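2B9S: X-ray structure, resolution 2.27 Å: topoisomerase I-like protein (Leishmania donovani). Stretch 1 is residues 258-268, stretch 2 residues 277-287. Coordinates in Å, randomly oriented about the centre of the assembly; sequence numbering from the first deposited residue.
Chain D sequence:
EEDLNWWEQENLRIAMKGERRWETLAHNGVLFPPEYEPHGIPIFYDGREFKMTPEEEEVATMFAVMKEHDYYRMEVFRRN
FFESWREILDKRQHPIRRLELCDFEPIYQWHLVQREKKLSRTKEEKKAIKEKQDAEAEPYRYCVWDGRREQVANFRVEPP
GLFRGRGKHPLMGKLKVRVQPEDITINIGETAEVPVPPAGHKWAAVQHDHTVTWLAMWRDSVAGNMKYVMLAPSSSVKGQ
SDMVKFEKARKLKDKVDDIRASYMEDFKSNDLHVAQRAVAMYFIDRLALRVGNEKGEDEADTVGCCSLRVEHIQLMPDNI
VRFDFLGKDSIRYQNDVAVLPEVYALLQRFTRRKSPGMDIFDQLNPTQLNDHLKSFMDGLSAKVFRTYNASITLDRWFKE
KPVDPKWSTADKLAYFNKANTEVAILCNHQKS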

# COMPACT_ATOMS: atom_id res chain seq x y z
N ASP D 258 16.25 22.92 13.77
CA ASP D 258 16.69 23.91 12.80
C ASP D 258 15.65 24.14 11.68
O ASP D 258 15.66 25.19 11.02
CB ASP D 258 18.01 23.47 12.17
CG ASP D 258 19.03 22.94 13.20
OD1 ASP D 258 20.12 23.56 13.30
OD2 ASP D 258 18.76 21.92 13.89
N ILE D 259 14.79 23.14 11.48
CA ILE D 259 13.77 23.15 10.42
C ILE D 259 12.59 23.97 10.92
O ILE D 259 12.00 24.74 10.16
CB ILE D 259 13.34 21.69 10.03
CG1 ILE D 259 14.34 21.08 9.06
CG2 ILE D 259 11.94 21.66 9.42
CD1 ILE D 259 14.38 19.58 9.06
N ARG D 260 12.28 23.78 12.21
CA ARG D 260 11.19 24.44 12.93
C ARG D 260 11.42 25.93 13.16
O ARG D 260 10.47 26.72 13.18
CB ARG D 260 10.97 23.77 14.27
CG ARG D 260 10.53 22.34 14.15
CD ARG D 260 10.46 21.67 15.49
NE ARG D 260 9.92 20.33 15.30
CZ ARG D 260 9.85 19.39 16.23
NH1 ARG D 260 10.29 19.61 17.47
NH2 ARG D 260 9.33 18.21 15.91
N ALA D 261 12.68 26.29 13.39
CA ALA D 261 13.07 27.68 13.55
C ALA D 261 12.98 28.33 12.18
O ALA D 261 12.62 29.50 12.07
CB ALA D 261 14.49 27.77 14.11
N SER D 262 13.31 27.56 11.14
CA SER D 262 13.21 28.02 9.75
C SER D 262 11.76 28.28 9.30
O SER D 262 11.46 29.37 8.78
CB SER D 262 13.90 27.04 8.81
OG SER D 262 14.01 27.56 7.50
N TYR D 263 10.85 27.33 9.52
CA TYR D 263 9.45 27.57 9.13
C TYR D 263 8.70 28.57 10.03
O TYR D 263 7.77 29.24 9.57
CB TYR D 263 8.64 26.29 8.86
CG TYR D 263 8.26 25.37 10.03
CD1 TYR D 263 7.38 25.79 11.03
CD2 TYR D 263 8.72 24.05 10.07
CE1 TYR D 263 7.02 24.93 12.07
CE2 TYR D 263 8.35 23.18 11.09
CZ TYR D 263 7.51 23.62 12.08
OH TYR D 263 7.16 22.74 13.09
N MET D 264 9.14 28.70 11.28
CA MET D 264 8.57 29.72 12.16
C MET D 264 8.91 31.17 11.77
O MET D 264 8.15 32.09 12.05
CB MET D 264 8.90 29.43 13.63
CG MET D 264 7.88 28.55 14.30
SD MET D 264 8.47 28.05 15.91
CE MET D 264 8.64 26.27 15.71
N GLU D 265 10.06 31.34 11.13
CA GLU D 265 10.42 32.61 10.50
C GLU D 265 9.61 32.84 9.22
O GLU D 265 9.28 33.99 8.89
CB GLU D 265 11.93 32.66 10.22
N ASP D 266 9.28 31.76 8.51
CA ASP D 266 8.46 31.82 7.29
C ASP D 266 6.99 32.13 7.56
O ASP D 266 6.28 32.58 6.66
CB ASP D 266 8.53 30.51 6.50
CG ASP D 266 9.91 30.21 5.97
OD1 ASP D 266 10.72 31.14 5.79
OD2 ASP D 266 10.16 29.01 5.70
N PHE D 267 6.52 31.87 8.78
CA PHE D 267 5.17 32.27 9.18
C PHE D 267 4.96 33.77 8.95
O PHE D 267 3.86 34.21 8.64
CB PHE D 267 4.89 31.94 10.64
CG PHE D 267 4.71 30.48 10.92
CD1 PHE D 267 4.32 29.60 9.91
CD2 PHE D 267 4.92 29.98 12.21
CE1 PHE D 267 4.16 28.23 10.17
CE2 PHE D 267 4.76 28.61 12.48
CZ PHE D 267 4.38 27.74 11.46
N LYS D 268 6.04 34.54 9.10
CA LYS D 268 5.96 35.99 9.02
C LYS D 268 6.26 36.51 7.62
O LYS D 268 6.31 37.72 7.41
CB LYS D 268 6.87 36.67 10.10
N ARG D 277 3.82 27.19 2.46
CA ARG D 277 4.88 26.18 2.65
C ARG D 277 5.19 25.92 4.13
O ARG D 277 5.34 24.76 4.55
CB ARG D 277 6.15 26.57 1.89
CG ARG D 277 7.17 25.44 1.72
CD ARG D 277 8.34 25.89 0.84
NE ARG D 277 9.11 26.96 1.49
CZ ARG D 277 10.05 27.69 0.89
NH1 ARG D 277 10.37 27.51 -0.39
NH2 ARG D 277 10.68 28.62 1.60
N ALA D 278 5.26 27.01 4.92
CA ALA D 278 5.49 26.96 6.38
C ALA D 278 4.40 26.26 7.19
O ALA D 278 4.69 25.47 8.08
CB ALA D 278 5.70 28.39 6.92
N VAL D 279 3.14 26.57 6.90
CA VAL D 279 2.01 25.93 7.59
C VAL D 279 1.91 24.44 7.21
O VAL D 279 1.57 23.59 8.04
CB VAL D 279 0.68 26.71 7.34
CG1 VAL D 279 -0.51 26.04 8.00
CG2 VAL D 279 0.82 28.15 7.85
N ALA D 280 2.23 24.13 5.95
CA ALA D 280 2.19 22.75 5.47
C ALA D 280 3.26 21.93 6.16
O ALA D 280 2.98 20.83 6.65
CB ALA D 280 2.34 22.68 3.95
N MET D 281 4.47 22.47 6.23
CA MET D 281 5.52 21.74 6.94
C MET D 281 5.31 21.69 8.46
O MET D 281 5.68 20.71 9.11
CB MET D 281 6.95 22.11 6.46
CG MET D 281 7.39 23.52 6.58
SD MET D 281 8.81 23.82 5.48
CE MET D 281 10.18 23.43 6.57
N TYR D 282 4.64 22.69 9.01
CA TYR D 282 4.16 22.64 10.39
C TYR D 282 3.17 21.49 10.64
O TYR D 282 3.27 20.80 11.67
CB TYR D 282 3.51 23.98 10.75
CG TYR D 282 2.80 24.00 12.08
CD1 TYR D 282 3.50 24.18 13.28
CD2 TYR D 282 1.41 23.87 12.15
CE1 TYR D 282 2.85 24.20 14.50
CE2 TYR D 282 0.74 23.89 13.37
CZ TYR D 282 1.47 24.06 14.55
OH TYR D 282 0.81 24.09 15.77
N PHE D 283 2.20 21.31 9.73
CA PHE D 283 1.25 20.20 9.80
C PHE D 283 1.92 18.84 9.65
O PHE D 283 1.60 17.93 10.40
CB PHE D 283 0.14 20.32 8.74
CG PHE D 283 -0.88 21.38 9.04
CD1 PHE D 283 -0.98 21.97 10.30
CD2 PHE D 283 -1.78 21.76 8.05
CE1 PHE D 283 -1.92 22.95 10.56
CE2 PHE D 283 -2.74 22.73 8.31
CZ PHE D 283 -2.81 23.33 9.58
N ILE D 284 2.80 18.70 8.67
CA ILE D 284 3.51 17.45 8.39
C ILE D 284 4.42 17.06 9.57
O ILE D 284 4.48 15.88 9.97
CB ILE D 284 4.31 17.54 7.06
CG1 ILE D 284 3.35 17.65 5.87
CG2 ILE D 284 5.28 16.38 6.91
CD1 ILE D 284 4.01 18.00 4.54
N ASP D 285 5.12 18.05 10.12
CA ASP D 285 5.93 17.88 11.32
C ASP D 285 5.10 17.50 12.55
O ASP D 285 5.32 16.44 13.14
CB ASP D 285 6.76 19.14 11.59
CG ASP D 285 7.53 19.09 12.91
OD1 ASP D 285 7.64 18.01 13.53
OD2 ASP D 285 8.04 20.14 13.32
N ARG D 286 4.15 18.36 12.94
CA ARG D 286 3.50 18.22 14.25
C ARG D 286 2.40 17.18 14.27
O ARG D 286 2.18 16.53 15.29
CB ARG D 286 2.97 19.57 14.80
CG ARG D 286 3.98 20.71 14.92
CD ARG D 286 5.40 20.28 15.29
NE ARG D 286 5.56 19.71 16.63
CZ ARG D 286 6.42 20.16 17.56
NH1 ARG D 286 7.23 21.19 17.32
NH2 ARG D 286 6.47 19.56 18.74
N LEU D 287 1.71 17.02 13.13
CA LEU D 287 0.57 16.12 13.00
C LEU D 287 0.82 14.86 12.16
O LEU D 287 -0.07 14.02 12.03
CB LEU D 287 -0.64 16.87 12.40
CG LEU D 287 -1.26 18.05 13.13
CD1 LEU D 287 -2.44 18.52 12.34
CD2 LEU D 287 -1.67 17.66 14.54
O HOH W 1 6.28 23.78 15.93

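How does Tyr-263 fit between two helices that run at 142° to each other? Its CA-to-CB bond points toward the second helix, and with chi1 at p (70°) the ring lies in a hole formed by Ala-278, Met-281, Tyr-282 and Asp-285. Ala-278 lets the backbones come close: the CA atoms of Tyr-263 and Ala-278 are 4.9 Å apart, and Tyr-263 O lies 3.5 Å from Ala-278 CB. Further along the ring, Tyr-263 CD2 packs 3.8 Å from Met-281 CG, while Tyr-263 CE1 meets the edge of the Tyr-282 ring, 3.8 Å from CD1.

What holds the polar end of the contact? Asp-285, with chi1 at t, directs its carboxylate to two partners. Tyr-263 OH donates a hydrogen bond to Asp-285 OD2 at 2.8 Å. Arg-260, its chi2 and chi3 both t, extends far enough to form a two-pronged salt bridge, with NE 2.7 Å from Asp-285 OD2 and NH2 2.9 Å from Asp-285 OD1. OD2 therefore accepts from both residues.

Why can two arginines lie so close? The guanidiniums of Arg-260 and Arg-286 stack with centres 3.8 Å apart and planes at 22°. Asp-285 approaches Arg-260 at the edge, leaving a face free for Arg-286, and its negative charge helps offset the like charges. Arg-286 folds back through an off-well chi2 of -34° and chi3 at m; a water bridges Tyr-263 OH and, weakly, Arg-286 NH1.

How does the other end close? Phe-267 begins sideways, but its ring reaches the second helix, placing CD1 3.5 Å from Ala-278 CB and CZ 3.9 Å from Tyr-282 CB. Nearby, Asp-266 OD2 and Arg-277 NH2 remain 4.2 Å apart, beyond a salt bridge.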